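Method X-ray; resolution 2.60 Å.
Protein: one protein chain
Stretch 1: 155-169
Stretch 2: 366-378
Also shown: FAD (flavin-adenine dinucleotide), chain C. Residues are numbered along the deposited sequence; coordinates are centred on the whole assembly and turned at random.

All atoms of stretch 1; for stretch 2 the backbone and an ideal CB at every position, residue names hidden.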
# COMPACT_ATOMS: atom_id res chain seq x y z
N GLY A 155 -0.68 -2.48 -4.09
CA GLY A 155 -1.24 -3.34 -3.07
C GLY A 155 -0.77 -4.78 -3.16
O GLY A 155 -1.27 -5.56 -3.97
N TRP A 156 0.18 -5.14 -2.31
CA TRP A 156 0.71 -6.49 -2.22
C TRP A 156 0.24 -7.09 -0.91
O TRP A 156 0.38 -6.45 0.15
CB TRP A 156 2.24 -6.47 -2.28
CG TRP A 156 2.91 -7.82 -2.37
CD1 TRP A 156 3.49 -8.38 -3.48
CD2 TRP A 156 3.13 -8.75 -1.30
NE1 TRP A 156 4.02 -9.61 -3.17
CE2 TRP A 156 3.81 -9.86 -1.84
CE3 TRP A 156 2.81 -8.75 0.06
CZ2 TRP A 156 4.18 -10.96 -1.06
CZ3 TRP A 156 3.16 -9.85 0.83
CH2 TRP A 156 3.84 -10.93 0.27
N GLY A 157 -0.31 -8.29 -0.96
CA GLY A 157 -0.73 -9.00 0.23
C GLY A 157 -0.36 -10.47 0.14
O GLY A 157 0.21 -10.93 -0.85
N PHE A 158 -0.73 -11.22 1.19
CA PHE A 158 -0.34 -12.62 1.27
C PHE A 158 -1.17 -13.57 0.42
O PHE A 158 -1.00 -14.78 0.55
CB PHE A 158 -0.35 -13.09 2.72
CG PHE A 158 0.81 -12.61 3.48
CD1 PHE A 158 2.08 -13.07 3.16
CD2 PHE A 158 0.66 -11.67 4.47
CE1 PHE A 158 3.17 -12.62 3.84
CE2 PHE A 158 1.77 -11.21 5.16
CZ PHE A 158 3.02 -11.69 4.85
N SER A 159 -2.04 -13.08 -0.47
CA SER A 159 -2.53 -13.93 -1.55
C SER A 159 -2.23 -13.35 -2.93
O SER A 159 -2.77 -13.83 -3.93
CB SER A 159 -4.03 -14.22 -1.41
OG SER A 159 -4.82 -13.05 -1.44
N SER A 160 -1.33 -12.35 -3.00
CA SER A 160 -1.11 -11.62 -4.25
C SER A 160 -0.40 -12.45 -5.31
O SER A 160 -0.56 -12.18 -6.50
CB SER A 160 -0.33 -10.33 -3.99
OG SER A 160 -1.15 -9.30 -3.45
N ARG A 161 0.41 -13.44 -4.91
CA ARG A 161 1.11 -14.23 -5.91
C ARG A 161 0.17 -15.19 -6.63
O ARG A 161 0.49 -15.67 -7.72
CB ARG A 161 2.30 -14.97 -5.28
CG ARG A 161 3.38 -13.98 -4.76
CD ARG A 161 4.67 -14.64 -4.27
NE ARG A 161 5.56 -15.09 -5.35
CZ ARG A 161 5.64 -16.36 -5.77
NH1 ARG A 161 4.88 -17.28 -5.19
NH2 ARG A 161 6.47 -16.70 -6.75
N LYS A 162 -1.01 -15.43 -6.07
CA LYS A 162 -2.03 -16.20 -6.77
C LYS A 162 -2.99 -15.28 -7.50
O LYS A 162 -3.23 -15.46 -8.70
CB LYS A 162 -2.78 -17.08 -5.77
CG LYS A 162 -3.71 -18.10 -6.39
CD LYS A 162 -2.92 -19.13 -7.17
CE LYS A 162 -3.83 -20.24 -7.69
NZ LYS A 162 -3.20 -20.92 -8.85
N PHE A 163 -3.51 -14.26 -6.81
CA PHE A 163 -4.64 -13.47 -7.27
C PHE A 163 -4.26 -12.11 -7.86
O PHE A 163 -5.15 -11.40 -8.35
CB PHE A 163 -5.64 -13.23 -6.12
CG PHE A 163 -6.16 -14.49 -5.48
CD1 PHE A 163 -6.39 -15.65 -6.24
CD2 PHE A 163 -6.44 -14.52 -4.12
CE1 PHE A 163 -6.87 -16.79 -5.64
CE2 PHE A 163 -6.94 -15.67 -3.52
CZ PHE A 163 -7.15 -16.81 -4.28
N GLY A 164 -2.98 -11.72 -7.81
CA GLY A 164 -2.52 -10.44 -8.32
C GLY A 164 -2.45 -9.38 -7.23
O GLY A 164 -2.68 -9.64 -6.04
N LEU A 165 -2.11 -8.16 -7.65
CA LEU A 165 -2.17 -7.01 -6.76
C LEU A 165 -3.60 -6.49 -6.67
O LEU A 165 -4.43 -6.76 -7.54
CB LEU A 165 -1.25 -5.88 -7.25
CG LEU A 165 0.22 -6.21 -7.55
CD1 LEU A 165 0.85 -5.09 -8.36
CD2 LEU A 165 1.01 -6.47 -6.27
N VAL A 166 -3.89 -5.73 -5.61
CA VAL A 166 -5.19 -5.07 -5.52
C VAL A 166 -5.46 -4.28 -6.78
O VAL A 166 -6.55 -4.37 -7.37
CB VAL A 166 -5.25 -4.17 -4.27
CG1 VAL A 166 -6.61 -3.55 -4.15
CG2 VAL A 166 -4.92 -4.96 -3.05
N THR A 167 -4.47 -3.51 -7.24
CA THR A 167 -4.66 -2.68 -8.41
C THR A 167 -4.98 -3.53 -9.63
O THR A 167 -5.78 -3.12 -10.48
CB THR A 167 -3.42 -1.77 -8.64
OG1 THR A 167 -3.83 -0.51 -9.17
CG2 THR A 167 -2.38 -2.41 -9.57
N ASP A 168 -4.45 -4.75 -9.70
CA ASP A 168 -4.74 -5.66 -10.80
C ASP A 168 -6.19 -6.13 -10.81
O ASP A 168 -6.62 -6.74 -11.80
CB ASP A 168 -3.83 -6.89 -10.72
CG ASP A 168 -2.41 -6.61 -11.16
OD1 ASP A 168 -2.22 -5.77 -12.07
OD2 ASP A 168 -1.48 -7.25 -10.60
N ASN A 169 -6.93 -5.90 -9.73
CA ASN A 169 -8.30 -6.39 -9.61
C ASN A 169 -9.31 -5.26 -9.64
O ASN A 169 -10.51 -5.50 -9.43
CB ASN A 169 -8.45 -7.22 -8.34
CG ASN A 169 -7.79 -8.57 -8.45
OD1 ASN A 169 -8.37 -9.50 -9.00
ND2 ASN A 169 -6.57 -8.69 -7.94
N UNK A 366 8.96 -8.38 0.23
CA UNK A 366 7.78 -9.03 -0.35
C UNK A 366 8.18 -9.78 -1.61
O UNK A 366 8.75 -9.19 -2.52
CB UNK A 366 6.69 -8.01 -0.66
N UNK A 367 7.84 -11.06 -1.68
CA UNK A 367 8.26 -11.88 -2.81
C UNK A 367 7.33 -11.66 -4.00
O UNK A 367 6.11 -11.72 -3.85
CB UNK A 367 8.29 -13.36 -2.42
N UNK A 368 7.92 -11.37 -5.17
CA UNK A 368 7.17 -11.28 -6.42
C UNK A 368 7.50 -12.56 -7.22
O UNK A 368 6.95 -13.63 -6.92
CB UNK A 368 7.52 -10.01 -7.20
N UNK A 369 8.35 -12.46 -8.23
CA UNK A 369 8.85 -13.64 -8.91
C UNK A 369 8.07 -14.01 -10.16
O UNK A 369 6.92 -13.61 -10.37
CB UNK A 369 8.84 -14.83 -7.94
N UNK A 370 8.72 -14.82 -11.00
CA UNK A 370 8.18 -15.16 -12.31
C UNK A 370 6.91 -16.01 -12.24
O UNK A 370 6.08 -15.93 -13.15
CB UNK A 370 9.24 -15.90 -13.12
N UNK A 371 6.73 -16.81 -11.18
CA UNK A 371 5.50 -17.59 -11.02
C UNK A 371 4.32 -16.75 -10.54
O UNK A 371 3.17 -17.22 -10.61
CB UNK A 371 5.74 -18.74 -10.04
N UNK A 372 4.55 -15.54 -10.06
CA UNK A 372 3.48 -14.75 -9.47
C UNK A 372 2.57 -14.19 -10.55
O UNK A 372 3.00 -13.88 -11.66
CB UNK A 372 4.05 -13.62 -8.62
N UNK A 373 1.29 -14.06 -10.19
CA UNK A 373 0.35 -13.34 -11.04
C UNK A 373 0.80 -11.90 -11.28
O UNK A 373 0.49 -11.33 -12.34
CB UNK A 373 -1.05 -13.36 -10.41
N UNK A 374 1.52 -11.29 -10.33
CA UNK A 374 1.99 -9.92 -10.50
C UNK A 374 2.89 -9.83 -11.73
O UNK A 374 2.62 -9.06 -12.67
CB UNK A 374 2.74 -9.44 -9.25
N UNK A 375 3.95 -10.63 -11.74
CA UNK A 375 4.89 -10.64 -12.85
C UNK A 375 4.31 -11.24 -14.13
O UNK A 375 5.01 -11.26 -15.14
CB UNK A 375 6.15 -11.41 -12.45
N UNK A 376 3.07 -11.74 -14.11
CA UNK A 376 2.51 -12.41 -15.28
C UNK A 376 1.59 -11.52 -16.10
O UNK A 376 1.25 -11.88 -17.23
CB UNK A 376 1.74 -13.66 -14.84
N UNK A 377 1.15 -10.39 -15.53
CA UNK A 377 0.56 -9.31 -16.31
C UNK A 377 1.45 -8.99 -17.51
O UNK A 377 2.69 -9.01 -17.41
CB UNK A 377 0.36 -8.07 -15.44
N UNK A 378 0.83 -8.71 -18.66
CA UNK A 378 1.56 -8.14 -19.81
C UNK A 378 1.97 -6.71 -19.48
O UNK A 378 1.11 -5.90 -19.07
CB UNK A 378 0.71 -8.17 -21.08
PA FAD C . -3.93 7.71 2.48
O1A FAD C . -2.83 8.46 3.22
O2A FAD C . -5.30 8.14 2.92
O5B FAD C . -3.79 7.79 0.87
C5B FAD C . -2.54 7.72 0.23
C4B FAD C . -2.55 8.51 -1.08
O4B FAD C . -3.67 8.14 -1.86
C3B FAD C . -2.66 10.00 -0.84
O3B FAD C . -1.98 10.67 -1.88
C2B FAD C . -4.14 10.25 -0.98
O2B FAD C . -4.41 11.59 -1.34
C1B FAD C . -4.53 9.25 -2.06
N9A FAD C . -5.96 8.91 -1.93
C8A FAD C . -6.60 8.47 -0.79
N7A FAD C . -7.91 8.29 -1.07
C5A FAD C . -8.12 8.63 -2.36
C6A FAD C . -9.27 8.64 -3.14
N6A FAD C . -10.43 8.27 -2.61
N1A FAD C . -9.19 9.04 -4.45
C2A FAD C . -7.98 9.43 -4.98
N3A FAD C . -6.84 9.42 -4.21
C4A FAD C . -6.91 9.02 -2.91
N1 FAD C . 1.28 -1.60 1.41
C2 FAD C . 1.13 -2.83 0.76
O2 FAD C . 1.12 -2.93 -0.48
N3 FAD C . 0.96 -3.97 1.53
C4 FAD C . 0.95 -3.90 2.90
O4 FAD C . 0.79 -4.92 3.56
C4X FAD C . 1.11 -2.68 3.55
N5 FAD C . 1.05 -2.61 4.92
C5X FAD C . 0.88 -1.39 5.54
C6 FAD C . 0.69 -1.34 6.92
C7 FAD C . 0.39 -0.15 7.59
C7M FAD C . 0.16 -0.15 9.09
C8 FAD C . 0.40 1.05 6.85
C8M FAD C . 0.21 2.40 7.53
C9 FAD C . 0.70 1.00 5.48
C9A FAD C . 0.92 -0.21 4.80
N10 FAD C . 1.25 -0.29 3.44
C10 FAD C . 1.23 -1.51 2.79
C1' FAD C . 1.35 0.93 2.58
C2' FAD C . -0.03 1.25 2.02
O2' FAD C . -0.39 0.43 0.93
C3' FAD C . -0.04 2.69 1.57
O3' FAD C . 0.26 3.46 2.71
C4' FAD C . -1.41 3.05 0.99
O4' FAD C . -1.23 4.04 -0.01
C5' FAD C . -2.36 3.53 2.09
O5' FAD C . -3.60 3.99 1.59
P FAD C . -4.53 4.88 2.57
O1P FAD C . -5.85 5.15 1.89
O2P FAD C . -4.69 4.29 3.94
O3P FAD C . -3.61 6.18 2.83

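Position 366 points its CA-to-CB bond toward stretch 1, and the ideal CB lies 3.6 Å from Trp156 CE2. A small or medium side chain that can lie flat on an indole would suit, polar or apolar. The residue is Asn366: its CB sits 3.7 Å from the centroid of the Trp156 six-membered ring, a CH-pi contact over the face.

At 367 the backbone does the polar work, since carbonyl O accepts a hydrogen bond from Trp156 NE1 (3.0 Å), at the indole edge. The CB points sideways, 4.3 Å from Arg161 CD, so a branched aliphatic or another flexible apolar chain could cover the arginine. Leu367 does this, bringing CD2 over one face of the guanidinium, 3.5 Å from Arg161 NE.

Position 368 also offers its carbonyl: O receives Arg161 NE at 2.6 Å and, weakly, Arg161 NH2 at 3.1 Å. Its CB points away, so only a side chain that turns back would reach the indole; a long apolar or aromatic one could. Tyr368, with chi1 m, places CE1 3.7 Å from Trp156 CD1, the rings oblique with planes at 33°.

Position 369 has phi 96° and psi 161°, where a CB would jam against the preceding carbonyl and lie 3.3 Å from Arg161 NH2, so glycine suits. Gly369 opens a type I turn.

Position 370 points away into no contact with stretch 1, leaving the choice wide; it is Ser370.

At 371 the ideal CB is 3.9 Å from Arg161 NH2, inviting an acceptor, neutral or acidic. Gln371 brings OE1 to 3.1 Å from Arg161 NH2.

At 372 CA-to-CB points sideways, with the ideal CB 3.9 Å from Arg161 NE; a small polar or apolar chain would suit. Ser372 turns OG back to Gly369 O (2.7 Å), bracing its own turn, while its CA makes a CH contact with Arg161 O at 3.6 Å.

At 373 the backbone N donates to Arg161 O (3.1 Å). The CB points into the end of the helix, 3.5 Å from Lys162 O and 3.6 Å from Gly164 N, so a short side chain fits most simply. It is Ala373.

At 374 CA-to-CB points sideways, its ideal CB 4.4 Å from Leu165 CG; a branched aliphatic, or another medium apolar chain, can turn its end in toward Leu165 and Trp156. Ile374 reaches Trp156 CD1 with CD1 (3.6 Å) and Leu165 CD1 with CG2 (3.7 Å).

Position 377 points toward Asp168, where polar or compact apolar chains could serve; Val377 packs CG2 3.8 Å from Asp168 OD1.

At 375, 376 and 378 the ideal CB has nothing of stretch 1 within 5.5 Å, so this contact leaves the choice wide; they are Asn375, Lys376 and Val378.

Stretch 2 366-378: NLYGSQSAINKVV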
# COMPACT_ATOMS: atom_id res chain seq x y z
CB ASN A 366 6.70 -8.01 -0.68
CG ASN A 366 6.11 -7.37 0.54
OD1 ASN A 366 6.24 -7.90 1.64
ND2 ASN A 366 5.45 -6.24 0.36
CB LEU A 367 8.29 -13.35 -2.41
CG LEU A 367 8.68 -14.31 -3.53
CD1 LEU A 367 10.17 -14.20 -3.78
CD2 LEU A 367 8.26 -15.74 -3.20
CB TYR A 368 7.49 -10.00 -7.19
CG TYR A 368 6.90 -8.72 -6.62
CD1 TYR A 368 7.20 -8.30 -5.32
CD2 TYR A 368 6.06 -7.92 -7.39
CE1 TYR A 368 6.67 -7.13 -4.80
CE2 TYR A 368 5.53 -6.75 -6.87
CZ TYR A 368 5.84 -6.36 -5.58
OH TYR A 368 5.32 -5.18 -5.08
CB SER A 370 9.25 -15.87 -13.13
OG SER A 370 9.62 -17.08 -12.49
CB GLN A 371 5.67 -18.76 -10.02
CG GLN A 371 6.90 -19.65 -10.17
CD GLN A 371 8.18 -18.95 -9.71
OE1 GLN A 371 8.14 -17.85 -9.15
NE2 GLN A 371 9.32 -19.58 -9.95
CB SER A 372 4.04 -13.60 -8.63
OG SER A 372 4.58 -12.57 -9.47
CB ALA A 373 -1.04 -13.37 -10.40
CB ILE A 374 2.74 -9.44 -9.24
CG1 ILE A 374 1.95 -9.79 -7.98
CG2 ILE A 374 3.02 -7.95 -9.34
CD1 ILE A 374 2.81 -9.72 -6.73
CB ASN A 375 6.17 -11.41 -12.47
CG ASN A 375 7.06 -10.64 -11.49
OD1 ASN A 375 6.61 -9.79 -10.73
ND2 ASN A 375 8.35 -10.97 -11.51
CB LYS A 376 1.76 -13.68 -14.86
CG LYS A 376 2.63 -14.92 -14.74
CD LYS A 376 1.81 -16.09 -14.24
CE LYS A 376 2.33 -17.40 -14.77
NZ LYS A 376 3.78 -17.54 -14.49
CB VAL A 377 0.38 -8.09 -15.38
CG1 VAL A 377 0.03 -6.83 -16.16
CG2 VAL A 377 -0.66 -8.40 -14.31
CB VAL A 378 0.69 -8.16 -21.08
CG1 VAL A 378 1.52 -7.71 -22.28
CG2 VAL A 378 0.07 -9.53 -21.32
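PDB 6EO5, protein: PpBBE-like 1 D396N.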